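Dipicolinate synthase subunit A (Bacillus halodurans, PDB 3D4O) is probably one of the two subunits of dipicolinate synthase, an oxidoreductase-type enzyme expected to make the dipicolinic acid of bacterial spores. Local coordinates at residues K6-Q17 against D55-I66; V85-K93 against Y108-R118. One frame throughout, in Å; residues are numbered along the deposited sequence.

Contact 1. Residues K6-Q17 against D55-I66; sequences KHVVIIGGDARQ and DWNTVDAILLPI. With EDO (1,2-ethanediol), chain M.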
loop_
_atom_site.group_PDB
_atom_site.type_symbol
_atom_site.label_atom_id
_atom_site.label_comp_id
_atom_site.label_asym_id
_atom_site.label_seq_id
_atom_site.Cartn_x
_atom_site.Cartn_y
_atom_site.Cartn_z
ATOM N N LYS C 6 -25.310 28.913 -16.685
ATOM C CA LYS C 6 -25.128 28.648 -15.257
ATOM C C LYS C 6 -23.749 29.082 -14.826
ATOM O O LYS C 6 -22.799 28.982 -15.576
ATOM C CB LYS C 6 -25.455 27.199 -14.904
ATOM C CG LYS C 6 -26.956 26.981 -15.051
ATOM C CD LYS C 6 -27.509 25.787 -14.278
ATOM C CE LYS C 6 -29.027 25.966 -14.088
ATOM N NZ LYS C 6 -29.650 25.010 -13.114
ATOM N N HIS C 7 -23.685 29.665 -13.641
ATOM C CA HIS C 7 -22.434 30.153 -13.087
ATOM C C HIS C 7 -22.158 29.491 -11.771
ATOM O O HIS C 7 -22.935 29.611 -10.829
ATOM C CB HIS C 7 -22.466 31.674 -12.948
ATOM C CG HIS C 7 -21.308 32.247 -12.185
ATOM N ND1 HIS C 7 -20.059 31.666 -12.176
ATOM C CD2 HIS C 7 -21.190 33.394 -11.476
ATOM C CE1 HIS C 7 -19.238 32.405 -11.452
ATOM N NE2 HIS C 7 -19.898 33.462 -11.020
ATOM N N VAL C 8 -21.050 28.761 -11.731
ATOM C CA VAL C 8 -20.633 28.068 -10.517
ATOM C C VAL C 8 -19.250 28.518 -10.040
ATOM O O VAL C 8 -18.359 28.849 -10.817
ATOM C CB VAL C 8 -20.666 26.490 -10.656
ATOM C CG1 VAL C 8 -21.870 26.032 -11.481
ATOM C CG2 VAL C 8 -19.400 25.950 -11.278
ATOM N N VAL C 9 -19.122 28.567 -8.722
ATOM C CA VAL C 9 -17.849 28.862 -8.100
ATOM C C VAL C 9 -17.374 27.562 -7.475
ATOM O O VAL C 9 -18.103 26.884 -6.749
ATOM C CB VAL C 9 -17.901 30.016 -7.065
ATOM C CG1 VAL C 9 -18.821 29.699 -5.914
ATOM C CG2 VAL C 9 -16.495 30.322 -6.538
ATOM N N ILE C 10 -16.155 27.222 -7.857
ATOM C CA ILE C 10 -15.442 26.059 -7.394
ATOM C C ILE C 10 -14.326 26.571 -6.523
ATOM O O ILE C 10 -13.422 27.255 -6.977
ATOM C CB ILE C 10 -14.876 25.229 -8.573
ATOM C CG1 ILE C 10 -16.006 24.732 -9.489
ATOM C CG2 ILE C 10 -14.084 24.027 -8.079
ATOM C CD1 ILE C 10 -15.564 23.672 -10.531
ATOM N N ILE C 11 -14.406 26.201 -5.257
ATOM C CA ILE C 11 -13.499 26.687 -4.220
ATOM C C ILE C 11 -12.749 25.539 -3.610
ATOM O O ILE C 11 -13.327 24.678 -2.954
ATOM C CB ILE C 11 -14.287 27.416 -3.123
ATOM C CG1 ILE C 11 -15.193 28.484 -3.760
ATOM C CG2 ILE C 11 -13.345 28.088 -2.111
ATOM C CD1 ILE C 11 -16.028 29.262 -2.758
ATOM N N GLY C 12 -11.453 25.541 -3.855
ATOM C CA GLY C 12 -10.553 24.502 -3.370
ATOM C C GLY C 12 -10.830 23.078 -3.797
ATOM O O GLY C 12 -11.679 22.763 -4.644
ATOM N N GLY C 13 -10.062 22.223 -3.154
ATOM C CA GLY C 13 -10.166 20.778 -3.314
ATOM C C GLY C 13 -8.850 20.104 -3.557
ATOM O O GLY C 13 -7.777 20.586 -3.184
ATOM N N ASP C 14 -8.957 18.955 -4.206
ATOM C CA ASP C 14 -7.789 18.190 -4.565
ATOM C C ASP C 14 -7.844 17.760 -6.011
ATOM O O ASP C 14 -8.488 18.422 -6.833
ATOM C CB ASP C 14 -7.526 17.037 -3.592
ATOM C CG ASP C 14 -8.608 15.977 -3.588
ATOM O OD1 ASP C 14 -9.281 15.774 -4.607
ATOM O OD2 ASP C 14 -8.733 15.282 -2.573
ATOM N N ALA C 15 -7.158 16.677 -6.321
ATOM C CA ALA C 15 -7.053 16.259 -7.737
ATOM C C ALA C 15 -8.388 15.830 -8.292
ATOM O O ALA C 15 -8.632 15.934 -9.490
ATOM C CB ALA C 15 -5.962 15.182 -7.961
ATOM N N ARG C 16 -9.260 15.387 -7.409
ATOM C CA ARG C 16 -10.619 15.044 -7.800
ATOM C C ARG C 16 -11.286 16.191 -8.510
ATOM O O ARG C 16 -12.016 16.005 -9.477
ATOM C CB ARG C 16 -11.525 14.757 -6.582
ATOM C CG ARG C 16 -11.272 13.438 -6.046
ATOM C CD ARG C 16 -12.046 13.208 -4.803
ATOM N NE ARG C 16 -11.390 13.822 -3.669
ATOM C CZ ARG C 16 -11.559 13.398 -2.425
ATOM N NH1 ARG C 16 -12.358 12.412 -2.199
ATOM N NH2 ARG C 16 -10.955 13.973 -1.417
ATOM N N GLN C 17 -11.054 17.368 -7.985
ATOM C CA GLN C 17 -11.718 18.574 -8.508
ATOM C C GLN C 17 -11.369 18.866 -9.960
ATOM O O GLN C 17 -12.159 19.477 -10.687
ATOM C CB GLN C 17 -11.488 19.799 -7.640
ATOM C CG GLN C 17 -12.560 19.975 -6.600
ATOM C CD GLN C 17 -12.590 18.897 -5.560
ATOM O OE1 GLN C 17 -11.549 18.372 -5.145
ATOM N NE2 GLN C 17 -13.793 18.572 -5.106
ATOM N N ASP C 55 -18.021 37.167 -7.741
ATOM C CA ASP C 55 -19.248 37.935 -8.050
ATOM C C ASP C 55 -20.430 37.138 -7.540
ATOM O O ASP C 55 -21.189 36.532 -8.311
ATOM C CB ASP C 55 -19.353 38.159 -9.564
ATOM C CG ASP C 55 -20.629 38.875 -9.976
ATOM O OD1 ASP C 55 -21.203 39.643 -9.174
ATOM O OD2 ASP C 55 -21.057 38.667 -11.128
ATOM N N TRP C 56 -20.609 37.211 -6.226
ATOM C CA TRP C 56 -21.576 36.355 -5.506
ATOM C C TRP C 56 -23.012 36.415 -5.977
ATOM O O TRP C 56 -23.692 35.402 -5.966
ATOM C CB TRP C 56 -21.536 36.571 -3.976
ATOM C CG TRP C 56 -20.192 36.332 -3.375
ATOM C CD1 TRP C 56 -19.289 37.281 -2.965
ATOM C CD2 TRP C 56 -19.555 35.070 -3.187
ATOM N NE1 TRP C 56 -18.143 36.679 -2.505
ATOM C CE2 TRP C 56 -18.282 35.321 -2.630
ATOM C CE3 TRP C 56 -19.943 33.746 -3.420
ATOM C CZ2 TRP C 56 -17.402 34.300 -2.302
ATOM C CZ3 TRP C 56 -19.065 32.735 -3.090
ATOM C CH2 TRP C 56 -17.807 33.015 -2.547
ATOM N N ASN C 57 -23.472 37.590 -6.384
ATOM C CA ASN C 57 -24.896 37.744 -6.767
ATOM C C ASN C 57 -25.251 37.184 -8.156
ATOM O O ASN C 57 -26.374 37.348 -8.630
ATOM C CB ASN C 57 -25.454 39.171 -6.506
ATOM C CG ASN C 57 -24.725 40.250 -7.247
ATOM O OD1 ASN C 57 -24.068 39.992 -8.255
ATOM N ND2 ASN C 57 -24.838 41.487 -6.755
ATOM N N THR C 58 -24.309 36.467 -8.772
ATOM C CA THR C 58 -24.571 35.848 -10.101
ATOM C C THR C 58 -24.283 34.345 -10.125
ATOM O O THR C 58 -24.438 33.661 -11.139
ATOM C CB THR C 58 -23.780 36.546 -11.232
ATOM O OG1 THR C 58 -22.371 36.443 -10.987
ATOM C CG2 THR C 58 -24.172 38.016 -11.325
ATOM N N VAL C 59 -23.910 33.850 -8.960
ATOM C CA VAL C 59 -23.521 32.454 -8.742
ATOM C C VAL C 59 -24.691 31.528 -8.461
ATOM O O VAL C 59 -25.418 31.706 -7.484
ATOM C CB VAL C 59 -22.545 32.391 -7.564
ATOM C CG1 VAL C 59 -22.286 30.979 -7.163
ATOM C CG2 VAL C 59 -21.255 33.173 -7.923
ATOM N N ASP C 60 -24.866 30.535 -9.319
ATOM C CA ASP C 60 -25.982 29.589 -9.170
ATOM C C ASP C 60 -25.592 28.462 -8.228
ATOM O O ASP C 60 -26.442 27.715 -7.723
ATOM C CB ASP C 60 -26.400 28.956 -10.508
ATOM C CG ASP C 60 -26.747 29.986 -11.585
ATOM O OD1 ASP C 60 -27.930 30.333 -11.740
ATOM O OD2 ASP C 60 -25.835 30.431 -12.298
ATOM N N ALA C 61 -24.292 28.322 -8.010
ATOM C CA ALA C 61 -23.811 27.229 -7.171
ATOM C C ALA C 61 -22.377 27.334 -6.710
ATOM O O ALA C 61 -21.478 27.758 -7.431
ATOM C CB ALA C 61 -24.024 25.898 -7.872
ATOM N N ILE C 62 -22.207 26.892 -5.471
ATOM C CA ILE C 62 -20.918 26.866 -4.811
ATOM C C ILE C 62 -20.494 25.439 -4.559
ATOM O O ILE C 62 -21.177 24.698 -3.879
ATOM C CB ILE C 62 -20.979 27.636 -3.492
ATOM C CG1 ILE C 62 -21.425 29.078 -3.774
ATOM C CG2 ILE C 62 -19.628 27.553 -2.754
ATOM C CD1 ILE C 62 -21.410 29.979 -2.561
ATOM N N LEU C 63 -19.354 25.073 -5.130
ATOM C CA LEU C 63 -18.804 23.728 -5.002
ATOM C C LEU C 63 -17.600 23.731 -4.110
ATOM O O LEU C 63 -16.541 24.286 -4.429
ATOM C CB LEU C 63 -18.441 23.119 -6.372
ATOM C CG LEU C 63 -19.517 22.489 -7.280
ATOM C CD1 LEU C 63 -20.808 23.273 -7.334
ATOM C CD2 LEU C 63 -18.972 22.274 -8.703
ATOM N N LEU C 64 -17.798 23.086 -2.972
ATOM C CA LEU C 64 -16.749 22.927 -1.989
ATOM C C LEU C 64 -16.130 21.548 -2.102
ATOM O O LEU C 64 -16.721 20.633 -2.691
ATOM C CB LEU C 64 -17.301 23.122 -0.577
ATOM C CG LEU C 64 -17.973 24.452 -0.259
ATOM C CD1 LEU C 64 -18.372 24.510 1.182
ATOM C CD2 LEU C 64 -17.015 25.594 -0.607
ATOM N N PRO C 65 -14.929 21.377 -1.542
ATOM C CA PRO C 65 -14.340 20.061 -1.568
ATOM C C PRO C 65 -15.188 19.059 -0.821
ATOM O O PRO C 65 -16.146 19.422 -0.145
ATOM C CB PRO C 65 -13.014 20.246 -0.802
ATOM C CG PRO C 65 -12.759 21.683 -0.801
ATOM C CD PRO C 65 -14.072 22.349 -0.852
ATOM N N ILE C 66 -14.808 17.794 -0.921
ATOM C CA ILE C 66 -15.543 16.744 -0.218
ATOM C C ILE C 66 -15.532 17.029 1.274
ATOM O O ILE C 66 -16.511 16.806 1.972
ATOM C CB ILE C 66 -14.981 15.340 -0.537
ATOM C CG1 ILE C 66 -15.448 14.904 -1.930
ATOM C CG2 ILE C 66 -15.406 14.333 0.481
ATOM C CD1 ILE C 66 -16.952 14.842 -2.111
HETATM C C1 EDO M . -17.735 17.750 -4.601
HETATM O O1 EDO M . -16.783 18.135 -3.598
HETATM C C2 EDO M . -18.932 18.713 -4.651
HETATM O O2 EDO M . -18.445 20.059 -4.712
HETATM O O HOH W 1 -14.361 22.388 -4.718
HETATM O O HOH W 2 -12.508 17.114 -2.789
#
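V9 and I62 meet side by side where strand 7-11 runs parallel to strand 61-63, the first and fourth strands of a Rossmann-like sheet in the 3-2-1-4-5-6 order. Three nearly linear backbone bonds join them: V9 N to A61 O (2.8 Å), L63 N to V9 O (2.7 Å) and I11 N to L63 O (3.0 Å). The other edge of strand 7-11 is bonded to strand 30-34.

Just before strand 61-63, D60 meets H7 with backbone and side chain. Its backbone N gives to H7 O at 2.6 Å, an acceptor that also takes a weak bond from A61 N, while the D60 carboxylate folds back, CG beside its own backbone N (chi1 -55°), and OD2 takes H7 N at 2.6 Å on its anti side, tilted 26° out of the carboxylate plane. The H7 ring places its CD2 edge 3.3 Å from T58 O, and its ND1 has a weak bond to K30 O.

Branched aliphatic side chains suit both faces: V9, I11 and I62 gather with W56 on one, whereas I10 and L63 pack towards helix 15-26 on the other. One water lies within hydrogen-bonding distance of both G12 O and L63 O, and a second accepts from I66 N and donates to Q17 OE1. L64 O receives both hydroxyls of an ethanediol, probably from the crystallisation liquor. G12 and G13 take positive phi, as glycine readily can, where the chain passes P65.

D14 and Q17 form a capping box at the start of helix 15-26. OD1 of D14 accepts from R16 N and R16 NE, its OD2 takes R16 NH2 at 2.8 Å in a salt bridge, and D14 N gives to Q17 OE1 at 2.8 Å.

Contact 2. Residues V85-K93 against Y108-R118; sequences VLTEEMIEK and YLNQCMKKTNR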
loop_
_atom_site.group_PDB
_atom_site.type_symbol
_atom_site.label_atom_id
_atom_site.label_comp_id
_atom_site.label_asym_id
_atom_site.label_seq_id
_atom_site.Cartn_x
_atom_site.Cartn_y
_atom_site.Cartn_z
ATOM N N VAL C 85 -11.238 31.477 3.281
ATOM C CA VAL C 85 -12.320 31.367 4.255
ATOM C C VAL C 85 -13.635 31.775 3.644
ATOM O O VAL C 85 -13.774 32.858 3.079
ATOM C CB VAL C 85 -12.062 32.188 5.550
ATOM C CG1 VAL C 85 -13.235 32.035 6.496
ATOM C CG2 VAL C 85 -10.781 31.730 6.237
ATOM N N LEU C 86 -14.590 30.862 3.750
ATOM C CA LEU C 86 -15.940 31.074 3.243
ATOM C C LEU C 86 -16.810 31.611 4.364
ATOM O O LEU C 86 -17.090 30.922 5.336
ATOM C CB LEU C 86 -16.531 29.772 2.696
ATOM C CG LEU C 86 -17.898 29.919 2.023
ATOM C CD1 LEU C 86 -17.840 30.884 0.843
ATOM C CD2 LEU C 86 -18.402 28.584 1.573
ATOM N N THR C 87 -17.239 32.851 4.206
ATOM C CA THR C 87 -18.044 33.515 5.223
ATOM C C THR C 87 -19.532 33.517 4.929
ATOM O O THR C 87 -19.990 33.108 3.867
ATOM C CB THR C 87 -17.637 34.981 5.377
ATOM O OG1 THR C 87 -17.812 35.641 4.128
ATOM C CG2 THR C 87 -16.197 35.113 5.810
ATOM N N GLU C 88 -20.267 34.028 5.907
ATOM C CA GLU C 88 -21.730 34.115 5.838
ATOM C C GLU C 88 -22.083 35.261 4.937
ATOM O O GLU C 88 -23.095 35.249 4.228
ATOM C CB GLU C 88 -22.329 34.364 7.226
ATOM C CG GLU C 88 -22.077 33.227 8.198
ATOM C CD GLU C 88 -22.677 33.471 9.577
ATOM O OE1 GLU C 88 -23.359 34.509 9.779
ATOM O OE2 GLU C 88 -22.458 32.599 10.456
ATOM N N GLU C 89 -21.197 36.243 4.969
ATOM C CA GLU C 89 -21.380 37.474 4.226
ATOM C C GLU C 89 -21.359 37.165 2.755
ATOM O O GLU C 89 -22.134 37.701 1.987
ATOM C CB GLU C 89 -20.300 38.515 4.573
HETATM N N MSE C 90 -20.477 36.261 2.376
HETATM C CA MSE C 90 -20.331 35.881 0.971
HETATM C C MSE C 90 -21.569 35.147 0.497
HETATM O O MSE C 90 -22.111 35.420 -0.556
HETATM C CB MSE C 90 -19.109 34.973 0.788
HETATM C CG MSE C 90 -17.801 35.706 0.995
HETATM SE SE MSE C 90 -16.217 34.557 1.129
HETATM C CE MSE C 90 -15.013 36.025 1.665
ATOM N N ILE C 91 -22.032 34.242 1.333
ATOM C CA ILE C 91 -23.148 33.346 0.988
ATOM C C ILE C 91 -24.480 34.066 0.821
ATOM O O ILE C 91 -25.300 33.669 -0.008
ATOM C CB ILE C 91 -23.207 32.162 1.975
ATOM C CG1 ILE C 91 -21.942 31.328 1.770
ATOM C CG2 ILE C 91 -24.416 31.259 1.730
ATOM C CD1 ILE C 91 -21.728 30.237 2.768
ATOM N N GLU C 92 -24.642 35.178 1.543
ATOM C CA GLU C 92 -25.900 35.961 1.533
ATOM C C GLU C 92 -25.973 36.845 0.299
ATOM O O GLU C 92 -27.035 37.402 -0.032
ATOM C CB GLU C 92 -26.012 36.867 2.765
ATOM C CG GLU C 92 -25.335 38.228 2.571
ATOM C CD GLU C 92 -25.107 38.957 3.839
ATOM O OE1 GLU C 92 -25.630 38.508 4.881
ATOM O OE2 GLU C 92 -24.384 39.972 3.779
ATOM N N LYS C 93 -24.814 37.032 -0.329
ATOM C CA LYS C 93 -24.733 37.819 -1.558
ATOM C C LYS C 93 -25.205 36.980 -2.722
ATOM O O LYS C 93 -25.491 37.508 -3.782
ATOM C CB LYS C 93 -23.334 38.367 -1.868
ATOM C CG LYS C 93 -23.070 39.805 -1.391
ATOM C CD LYS C 93 -22.312 39.890 -0.085
ATOM C CE LYS C 93 -20.863 39.417 -0.258
ATOM N NZ LYS C 93 -20.056 39.402 1.001
ATOM N N TYR C 108 -20.132 24.457 11.717
ATOM C CA TYR C 108 -19.890 25.803 11.164
ATOM C C TYR C 108 -20.601 25.988 9.857
ATOM O O TYR C 108 -21.293 26.973 9.631
ATOM C CB TYR C 108 -18.412 26.053 10.872
ATOM C CG TYR C 108 -18.153 27.360 10.122
ATOM C CD1 TYR C 108 -18.148 27.412 8.731
ATOM C CD2 TYR C 108 -17.890 28.537 10.809
ATOM C CE1 TYR C 108 -17.905 28.616 8.057
ATOM C CE2 TYR C 108 -17.652 29.722 10.145
ATOM C CZ TYR C 108 -17.653 29.758 8.776
ATOM O OH TYR C 108 -17.414 30.960 8.142
ATOM N N LEU C 109 -20.377 25.024 8.981
ATOM C CA LEU C 109 -20.942 25.094 7.636
ATOM C C LEU C 109 -22.455 25.014 7.716
ATOM O O LEU C 109 -23.164 25.783 7.053
ATOM C CB LEU C 109 -20.356 24.002 6.716
ATOM C CG LEU C 109 -20.741 24.140 5.241
ATOM C CD1 LEU C 109 -20.370 25.563 4.771
ATOM C CD2 LEU C 109 -20.095 23.061 4.382
ATOM N N ASN C 110 -22.930 24.106 8.559
ATOM C CA ASN C 110 -24.381 23.900 8.747
ATOM C C ASN C 110 -25.050 25.154 9.293
ATOM O O ASN C 110 -26.211 25.446 9.002
ATOM C CB ASN C 110 -24.697 22.739 9.696
ATOM C CG ASN C 110 -24.416 21.385 9.090
ATOM O OD1 ASN C 110 -24.172 20.419 9.816
ATOM N ND2 ASN C 110 -24.439 21.301 7.758
ATOM N N GLN C 111 -24.283 25.893 10.082
ATOM C CA GLN C 111 -24.771 27.125 10.715
ATOM C C GLN C 111 -24.849 28.251 9.706
ATOM O O GLN C 111 -25.717 29.129 9.812
ATOM C CB GLN C 111 -23.881 27.548 11.889
ATOM N N CYS C 112 -23.946 28.241 8.731
ATOM C CA CYS C 112 -23.936 29.317 7.725
ATOM C C CYS C 112 -25.159 29.193 6.875
ATOM O O CYS C 112 -25.852 30.164 6.588
ATOM C CB CYS C 112 -22.737 29.224 6.775
ATOM S SG CYS C 112 -21.139 29.685 7.472
HETATM N N MSE C 113 -25.385 27.956 6.469
HETATM C CA MSE C 113 -26.483 27.602 5.575
HETATM C C MSE C 113 -27.776 27.905 6.238
HETATM O O MSE C 113 -28.712 28.398 5.611
HETATM C CB MSE C 113 -26.467 26.115 5.230
HETATM C CG MSE C 113 -25.270 25.678 4.410
HETATM SE SE MSE C 113 -25.096 26.707 2.786
HETATM C CE MSE C 113 -23.991 28.162 3.388
ATOM N N LYS C 114 -27.786 27.634 7.537
ATOM C CA LYS C 114 -28.972 27.805 8.370
ATOM C C LYS C 114 -29.392 29.240 8.339
ATOM O O LYS C 114 -30.483 29.576 7.904
ATOM C CB LYS C 114 -28.691 27.392 9.820
ATOM N N LYS C 115 -28.460 30.079 8.754
ATOM C CA LYS C 115 -28.684 31.519 8.880
ATOM C C LYS C 115 -28.851 32.257 7.560
ATOM O O LYS C 115 -29.487 33.319 7.523
ATOM C CB LYS C 115 -27.542 32.173 9.666
ATOM N N THR C 116 -28.280 31.716 6.486
ATOM C CA THR C 116 -28.331 32.390 5.170
ATOM C C THR C 116 -29.480 31.869 4.330
ATOM O O THR C 116 -29.798 32.407 3.260
ATOM C CB THR C 116 -27.012 32.255 4.390
ATOM O OG1 THR C 116 -26.710 30.871 4.199
ATOM C CG2 THR C 116 -25.868 32.955 5.143
ATOM N N ASN C 117 -30.100 30.822 4.855
ATOM C CA ASN C 117 -31.263 30.195 4.227
ATOM C C ASN C 117 -30.945 29.646 2.845
ATOM O O ASN C 117 -31.731 29.807 1.901
ATOM C CB ASN C 117 -32.436 31.195 4.144
ATOM N N ARG C 118 -29.759 29.049 2.737
ATOM C CA ARG C 118 -29.304 28.418 1.485
ATOM C C ARG C 118 -29.281 26.906 1.611
ATOM O O ARG C 118 -28.998 26.350 2.676
ATOM C CB ARG C 118 -27.915 28.922 1.069
ATOM C CG ARG C 118 -27.884 30.378 0.652
ATOM C CD ARG C 118 -28.639 30.590 -0.650
ATOM N NE ARG C 118 -28.707 31.999 -1.028
ATOM C CZ ARG C 118 -29.540 32.872 -0.475
ATOM N NH1 ARG C 118 -30.340 32.491 0.511
ATOM N NH2 ARG C 118 -29.556 34.131 -0.878
#
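Y108 makes the direct hydrogen bond between these two segments: its OH donates to L86 O over 2.8 Å. With CG opposite the backbone N (chi1 172°), the ring stretches from its helix towards the loop before helix 88-92, and L86 O lies at the ring edge. A tyrosine suits this place, having both the length and a donor at its end.

The apolar contacts centre on I91. Its CG2 lies 3.7 Å from R118 CG and 3.8 Å from T116 CB, so one methyl of the branched chain touches both the last helical residue T116 and R118 beyond it. At the first turn of helix 88-92, the methylene CG of E88 rests 3.7 Å from C112 SG, in the middle of helix 107-116; E88 is exposed, as suits a glutamate.

Further hydrogen bonds form within each segment or just beside it. T116 OG1 turns back to C112 O at 2.6 Å, leaving CG2 to face E88 O; T87 OG1 caps helix 88-92 by accepting from M90 N. A Schellman motif at N117 ends the other helix, and R118 NE reaches T94 OG1.

The axes of 88-92 and 108-116 come within 9.7 Å, at 42° to each other. Selenomethionine M90 leans on W56, before strand 61-63, and selenomethionine M113 packs on L120 of strand 119-122.

Both contacts belong to the N-terminal Rossmann-like domain, their centres about 14 Å apart on the same side of the chain's centre. Contact 1 closes before contact 2 opens: strand 61-63 is followed by helix 88-92, then strand 99-102, helix 107-116 and strand 119-122. Contact 1 thus pairs two strands in the middle of the sheet, and contact 2 pairs helices that flank it. They touch directly, W56 CB lying 3.3 Å from K93 CB and L64 CD1 lying 3.9 Å from L109 CD2. A second sheet, strands 157-161 to 261-264, repeats the strand order, and helix 274-289 after it returns to pack on contact 1, tying the two halves of the chain together.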